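Local atomic coordinates of flagellar biosynthesis protein FlhA (Bacillus subtilis, PDB entry 3MIX), a protein that takes part in the export of flagellar proteins by the type III secretion system, here seen as the cytosolic domain of the membrane protein. Residues Asp32-Ser36 with Pro37-Val41; Glu262-Arg265 with Gln266-Lys270; Val345-Tyr348 with Val349-Leu353. All coordinates share one frame; numbering follows the deposited sequence.

Contact 1 (Asp32-Ser36 with Pro37-Val41); sequences DELKS and PESVV
Ser36 is the N-cap of the short, weakly bonded helix 37-40, which follows the loop after helix 24-31, and its hydroxyl reaches toward Ser39 N, three residues on. The Ser36 hydroxyl sits between the backbone N and the carbonyl carbon (chi1 66°), which turns OG back over the first turn. There it accepts a weak capping bond from Ser39 N at 3.5 Å. The firmer backbone tie is the one from Val40 N to Ser36 O, 3.1 Å long. Pro37 follows the cap directly, so the first residue of the turn has no N-H to satisfy.

The loose side is that of Glu38 and Pro37, which are exposed; Glu38 OE1 comes no nearer than 3.9 Å to Ser36 OG. Lys35 is likewise exposed. Its NZ is modelled 2.8 Å from Ser39 OG, but the bent chain runs too close to Glu33 O, which leaves this reach uncertain. Most residues of the turn, on both sides, touch a crystal neighbour, so the arrangement may partly reflect lattice packing. The close-packed side belongs to Leu34 and Ser39. Leu34 lays CD2 against the Ser39 carbonyl, 3.3 Å from Ser39 O, while the same methyl lies 3.5 Å from Ser39 OG. Over the bend itself, Val40 adds CG2 beside Ser36 O, at 3.2 Å.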
# COMPACT_ATOMS: atom_id res chain seq x y z
N ASP A 32 -2.45 0.58 34.32
CA ASP A 32 -1.07 0.46 34.79
C ASP A 32 -0.68 1.59 35.76
O ASP A 32 -1.52 2.42 36.14
CB ASP A 32 -0.10 0.38 33.60
CG ASP A 32 -0.22 -0.93 32.83
OD1 ASP A 32 -0.20 -2.01 33.47
OD2 ASP A 32 -0.33 -0.89 31.59
N GLU A 33 0.59 1.63 36.14
CA GLU A 33 1.08 2.58 37.15
C GLU A 33 1.67 3.87 36.57
O GLU A 33 2.16 4.71 37.32
CB GLU A 33 2.11 1.90 38.06
CG GLU A 33 3.45 1.54 37.37
CD GLU A 33 3.36 0.30 36.48
OE1 GLU A 33 2.92 0.42 35.30
OE2 GLU A 33 3.74 -0.80 36.95
N LEU A 34 1.60 4.05 35.25
CA LEU A 34 2.30 5.14 34.55
C LEU A 34 2.05 6.55 35.11
O LEU A 34 1.04 7.19 34.82
CB LEU A 34 2.01 5.09 33.04
CG LEU A 34 2.22 3.75 32.31
CD1 LEU A 34 2.13 3.95 30.81
CD2 LEU A 34 3.54 3.07 32.67
N LYS A 35 3.00 7.03 35.92
CA LYS A 35 2.85 8.30 36.63
C LYS A 35 4.10 9.19 36.57
O LYS A 35 4.00 10.41 36.40
CB LYS A 35 2.43 8.05 38.10
CG LYS A 35 3.55 7.52 39.02
CD LYS A 35 3.87 6.05 38.72
CE LYS A 35 5.34 5.83 38.39
NZ LYS A 35 5.47 4.87 37.29
N SER A 36 5.26 8.57 36.72
CA SER A 36 6.53 9.27 36.76
C SER A 36 6.94 9.65 35.33
O SER A 36 6.45 9.06 34.37
CB SER A 36 7.59 8.38 37.41
OG SER A 36 7.83 7.25 36.58
N PRO A 37 7.83 10.66 35.20
CA PRO A 37 8.36 11.01 33.88
C PRO A 37 8.90 9.81 33.09
O PRO A 37 8.70 9.74 31.88
CB PRO A 37 9.48 12.00 34.21
CG PRO A 37 9.02 12.66 35.45
CD PRO A 37 8.29 11.60 36.24
N GLU A 38 9.55 8.88 33.78
CA GLU A 38 10.24 7.75 33.13
C GLU A 38 9.30 6.71 32.55
O GLU A 38 9.61 6.12 31.52
CB GLU A 38 11.23 7.07 34.08
CG GLU A 38 12.27 7.98 34.74
CD GLU A 38 11.78 8.62 36.02
OE1 GLU A 38 11.64 7.92 37.04
OE2 GLU A 38 11.54 9.85 36.03
N SER A 39 8.16 6.49 33.19
CA SER A 39 7.22 5.46 32.74
C SER A 39 6.12 6.00 31.82
O SER A 39 5.47 5.23 31.09
CB SER A 39 6.64 4.68 33.94
OG SER A 39 5.51 5.31 34.50
N VAL A 40 5.93 7.31 31.83
CA VAL A 40 4.98 7.95 30.91
C VAL A 40 5.44 7.91 29.44
O VAL A 40 4.60 7.83 28.54
CB VAL A 40 4.55 9.37 31.39
CG1 VAL A 40 3.73 10.08 30.34
CG2 VAL A 40 3.74 9.24 32.66
N VAL A 41 6.75 7.92 29.20
CA VAL A 41 7.26 7.78 27.81
C VAL A 41 6.68 6.56 27.11
O VAL A 41 6.44 6.59 25.91
CB VAL A 41 8.79 7.64 27.71
CG1 VAL A 41 9.30 8.29 26.45
CG2 VAL A 41 9.43 8.27 28.89

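Contact 2 (Glu262-Arg265 with Gln266-Lys270); sequences EYTR and QALAK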
# COMPACT_ATOMS: atom_id res chain seq x y z
N GLU A 262 5.73 9.07 -11.83
CA GLU A 262 5.10 8.89 -13.14
C GLU A 262 6.08 8.24 -14.14
O GLU A 262 5.75 7.27 -14.81
CB GLU A 262 4.48 10.19 -13.70
CG GLU A 262 3.25 10.73 -12.93
CD GLU A 262 2.23 9.62 -12.53
OE1 GLU A 262 1.49 9.12 -13.41
OE2 GLU A 262 2.13 9.28 -11.32
N TYR A 263 7.32 8.73 -14.19
CA TYR A 263 8.34 8.14 -15.06
C TYR A 263 8.69 6.72 -14.67
O TYR A 263 8.93 5.88 -15.52
CB TYR A 263 9.63 8.97 -15.06
CG TYR A 263 9.43 10.41 -15.40
CD1 TYR A 263 8.65 10.78 -16.49
CD2 TYR A 263 10.05 11.41 -14.66
CE1 TYR A 263 8.46 12.13 -16.81
CE2 TYR A 263 9.86 12.75 -14.95
CZ TYR A 263 9.08 13.10 -16.03
OH TYR A 263 8.91 14.45 -16.33
N THR A 264 8.72 6.47 -13.36
CA THR A 264 9.04 5.12 -12.87
C THR A 264 7.91 4.14 -13.22
O THR A 264 8.18 3.05 -13.73
CB THR A 264 9.36 5.14 -11.36
OG1 THR A 264 10.47 6.03 -11.12
CG2 THR A 264 9.72 3.77 -10.87
N ARG A 265 6.67 4.52 -12.94
CA ARG A 265 5.52 3.69 -13.34
C ARG A 265 5.59 3.33 -14.85
O ARG A 265 5.45 2.17 -15.22
CB ARG A 265 4.20 4.41 -13.02
CG ARG A 265 3.89 4.56 -11.50
CD ARG A 265 2.62 5.42 -11.31
NE ARG A 265 1.47 4.89 -12.07
CZ ARG A 265 0.66 3.94 -11.62
NH1 ARG A 265 0.83 3.43 -10.39
NH2 ARG A 265 -0.33 3.50 -12.38
N GLN A 266 5.85 4.32 -15.70
CA GLN A 266 6.01 4.06 -17.15
C GLN A 266 7.14 3.07 -17.42
O GLN A 266 6.97 2.10 -18.19
CB GLN A 266 6.24 5.37 -17.92
CG GLN A 266 6.21 5.21 -19.45
CD GLN A 266 6.63 6.48 -20.20
OE1 GLN A 266 7.10 6.41 -21.34
NE2 GLN A 266 6.47 7.64 -19.56
N ALA A 267 8.28 3.27 -16.77
CA ALA A 267 9.41 2.34 -16.95
C ALA A 267 9.05 0.92 -16.53
O ALA A 267 9.66 -0.05 -17.02
CB ALA A 267 10.64 2.83 -16.21
N LEU A 268 8.05 0.80 -15.66
CA LEU A 268 7.59 -0.47 -15.11
C LEU A 268 6.33 -1.02 -15.85
O LEU A 268 5.55 -1.80 -15.29
CB LEU A 268 7.31 -0.27 -13.60
CG LEU A 268 8.52 -0.10 -12.66
CD1 LEU A 268 8.11 0.15 -11.21
CD2 LEU A 268 9.47 -1.30 -12.70
N ALA A 269 6.12 -0.57 -17.08
CA ALA A 269 4.98 -1.00 -17.91
C ALA A 269 4.80 -2.52 -17.97
O ALA A 269 3.71 -3.02 -17.74
CB ALA A 269 5.07 -0.40 -19.35
N LYS A 270 5.88 -3.25 -18.24
CA LYS A 270 5.81 -4.71 -18.29
C LYS A 270 5.23 -5.31 -17.00
O LYS A 270 4.33 -6.15 -17.04
CB LYS A 270 7.18 -5.31 -18.57
CG LYS A 270 7.25 -6.82 -18.48
CD LYS A 270 8.67 -7.30 -18.18
CE LYS A 270 9.45 -7.62 -19.44
NZ LYS A 270 9.66 -6.43 -20.32
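Leu268 settles against Thr264 and Arg265 where helix 257-267 gives out and the chain passes into helix 269-276. Gln266 N and Ala267 N still make the regular bonds of an alpha-helix, to Glu262 O and Tyr263 O. At Leu268 the pattern changes: its N-H bonds to Arg265 O, three residues back, at 3.0 Å and from 67° above the carbonyl plane, well off any lone pair. A weak bond to Thr264 O shares the same N-H.

The leucine side chain then runs back over this last turn. Its CB rests on two carbonyl oxygens, 3.4 Å from Thr264 O and 3.5 Å from Arg265 O. With CG anti to the carbonyl carbon and beside the backbone N (chi1 -72°), the next atom stays over the same oxygen, and CG lies 3.3 Å from Thr264 O. At the tip, CD1 extends alongside the threonine, whose CG2 points the same way, and the two methyls meet at 4.0 Å. Beyond the turn the leucine packs on Val235.

Around this apolar strip the polar ends look elsewhere. Thr264 OG1 bonds to Leu260 O within its own helix, and its methyl is turned to Leu268. The Tyr263 ring stacks on that of Tyr250. Arg265 carries its guanidinium to Glu367, and Glu262 bridges to Arg346 in helix 343-353. The contact itself thus holds no charged pair: backbone bonds and hydrocarbon shape the junction between the helices, whereas the carboxylates among the gathered arginines probably offset much of the positive charge and help join this helix end to its neighbours.

Contact 3 (Val345-Tyr348 with Val349-Leu353); sequences VRMY and VKQLL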
# COMPACT_ATOMS: atom_id res chain seq x y z
N VAL A 345 -2.57 13.34 -17.25
CA VAL A 345 -3.77 13.50 -16.44
C VAL A 345 -3.86 12.44 -15.33
O VAL A 345 -4.51 12.64 -14.30
CB VAL A 345 -5.03 13.42 -17.35
CG1 VAL A 345 -6.27 13.83 -16.59
CG2 VAL A 345 -4.87 14.31 -18.57
N ARG A 346 -3.19 11.31 -15.56
CA ARG A 346 -3.25 10.11 -14.72
C ARG A 346 -3.08 10.34 -13.22
O ARG A 346 -3.92 9.93 -12.42
CB ARG A 346 -2.20 9.13 -15.21
CG ARG A 346 -2.35 7.78 -14.62
CD ARG A 346 -1.05 7.38 -13.99
NE ARG A 346 -1.37 6.50 -12.89
CZ ARG A 346 -1.18 6.75 -11.61
NH1 ARG A 346 -1.58 5.84 -10.76
NH2 ARG A 346 -0.59 7.85 -11.17
N MET A 347 -1.98 10.98 -12.85
CA MET A 347 -1.69 11.30 -11.46
C MET A 347 -2.79 12.17 -10.82
O MET A 347 -3.15 11.97 -9.67
CB MET A 347 -0.29 11.93 -11.35
CG MET A 347 -0.18 13.11 -10.41
SD MET A 347 1.52 13.68 -10.15
CE MET A 347 2.00 14.17 -11.80
N TYR A 348 -3.36 13.09 -11.59
CA TYR A 348 -4.42 13.95 -11.07
C TYR A 348 -5.77 13.25 -10.93
O TYR A 348 -6.50 13.49 -9.97
CB TYR A 348 -4.53 15.23 -11.90
CG TYR A 348 -3.26 16.04 -11.90
CD1 TYR A 348 -2.90 16.81 -10.79
CD2 TYR A 348 -2.39 16.02 -13.00
CE1 TYR A 348 -1.73 17.56 -10.77
CE2 TYR A 348 -1.21 16.76 -12.99
CZ TYR A 348 -0.89 17.53 -11.87
OH TYR A 348 0.26 18.27 -11.85
N VAL A 349 -6.10 12.38 -11.88
CA VAL A 349 -7.31 11.56 -11.79
C VAL A 349 -7.27 10.74 -10.50
O VAL A 349 -8.27 10.66 -9.77
CB VAL A 349 -7.46 10.60 -13.01
CG1 VAL A 349 -8.67 9.68 -12.85
CG2 VAL A 349 -7.56 11.39 -14.31
N LYS A 350 -6.10 10.17 -10.23
CA LYS A 350 -5.87 9.36 -9.03
C LYS A 350 -6.07 10.14 -7.73
O LYS A 350 -6.76 9.66 -6.82
CB LYS A 350 -4.48 8.71 -9.07
CG LYS A 350 -4.19 7.81 -7.89
CD LYS A 350 -5.02 6.55 -7.92
CE LYS A 350 -4.95 5.82 -6.59
NZ LYS A 350 -5.75 4.56 -6.64
N GLN A 351 -5.47 11.32 -7.64
CA GLN A 351 -5.65 12.22 -6.50
C GLN A 351 -7.14 12.46 -6.21
O GLN A 351 -7.59 12.36 -5.06
CB GLN A 351 -4.98 13.56 -6.80
CG GLN A 351 -3.70 13.84 -6.06
CD GLN A 351 -3.06 15.15 -6.50
OE1 GLN A 351 -3.73 16.18 -6.62
NE2 GLN A 351 -1.75 15.10 -6.78
N LEU A 352 -7.88 12.80 -7.27
CA LEU A 352 -9.31 13.07 -7.19
C LEU A 352 -10.13 11.89 -6.68
O LEU A 352 -11.00 12.07 -5.83
CB LEU A 352 -9.81 13.51 -8.57
CG LEU A 352 -11.29 13.81 -8.79
CD1 LEU A 352 -11.82 14.79 -7.76
CD2 LEU A 352 -11.49 14.34 -10.20
N LEU A 353 -9.86 10.69 -7.19
CA LEU A 353 -10.67 9.52 -6.84
C LEU A 353 -10.27 8.87 -5.52
O LEU A 353 -10.97 7.97 -5.05
CB LEU A 353 -10.66 8.49 -7.97
CG LEU A 353 -11.44 8.87 -9.22
CD1 LEU A 353 -11.25 7.84 -10.31
CD2 LEU A 353 -12.94 9.10 -8.92
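Val345 and Val349 meet one turn apart on helix 343-353, the crossover helix of a beta-alpha-beta unit that joins strand 339-341 to the parallel strand 362-364. Their side chains cross obliquely, Val345 CG1 touching Val349 CG2 at 3.6 Å. The same Val349 methyl lies 3.3 Å from Val345 O, because it stands anti to the carbonyl carbon and beside its own backbone N (chi1 175° for CG1), the side that faces the preceding turn.

Beneath this pair the backbone is regular. Val349, Lys350, Gln351 and Leu352 each donate to the carbonyl four residues earlier, the shortest of these bonds being 2.9 Å from Val349 N to Val345 O. Side-chain contacts along the remaining flanks are lighter: Gln351 brings OE1 to 4.3 Å from Tyr348 CD1, obliquely to the ring, and Lys350 CG passes 4.4 Å from Arg346 NH1.

Farther out, neighbouring elements cover the helix. Val349 touches Ile296 of helix 290-299 and, on strand 339-341, Leu339 and Cys341, and Tyr348 also lies on Ile296, so the apolar flank is covered from two parts of the fold. Across the polar flank, Arg346 forms a salt bridge with Glu233 and gives its NE to Val362 O, tying the helix to the second strand of the unit. Lys350 bends at chi2 (70°) and is extended beyond, and its NZ donates a hydrogen bond to the backbone oxygen of Pro358.

How the contacts relate
From the N terminus the three contacts follow in series, each confined to one unbroken run of residues, so none nests in or crosses another and none closes a long loop. Contact 1 shapes the turn from helix 24-31 into helix 37-40, at the surface and about 37 Å from contact 2 and 34 Å from contact 3 between nearest atoms. Contact 2 forms the junction of helices 257-267 and 269-276; contact 3 lies within the crossover helix 343-353. Though far apart in sequence, these two touch: a salt bridge, Glu262 OE2 to Arg346 NH2 at 3.1 Å, joins helix 257-267 to the beta-alpha-beta unit, and the Arg265 and Arg346 guanidiniums lie close together among Glu233, Glu262 and Glu367.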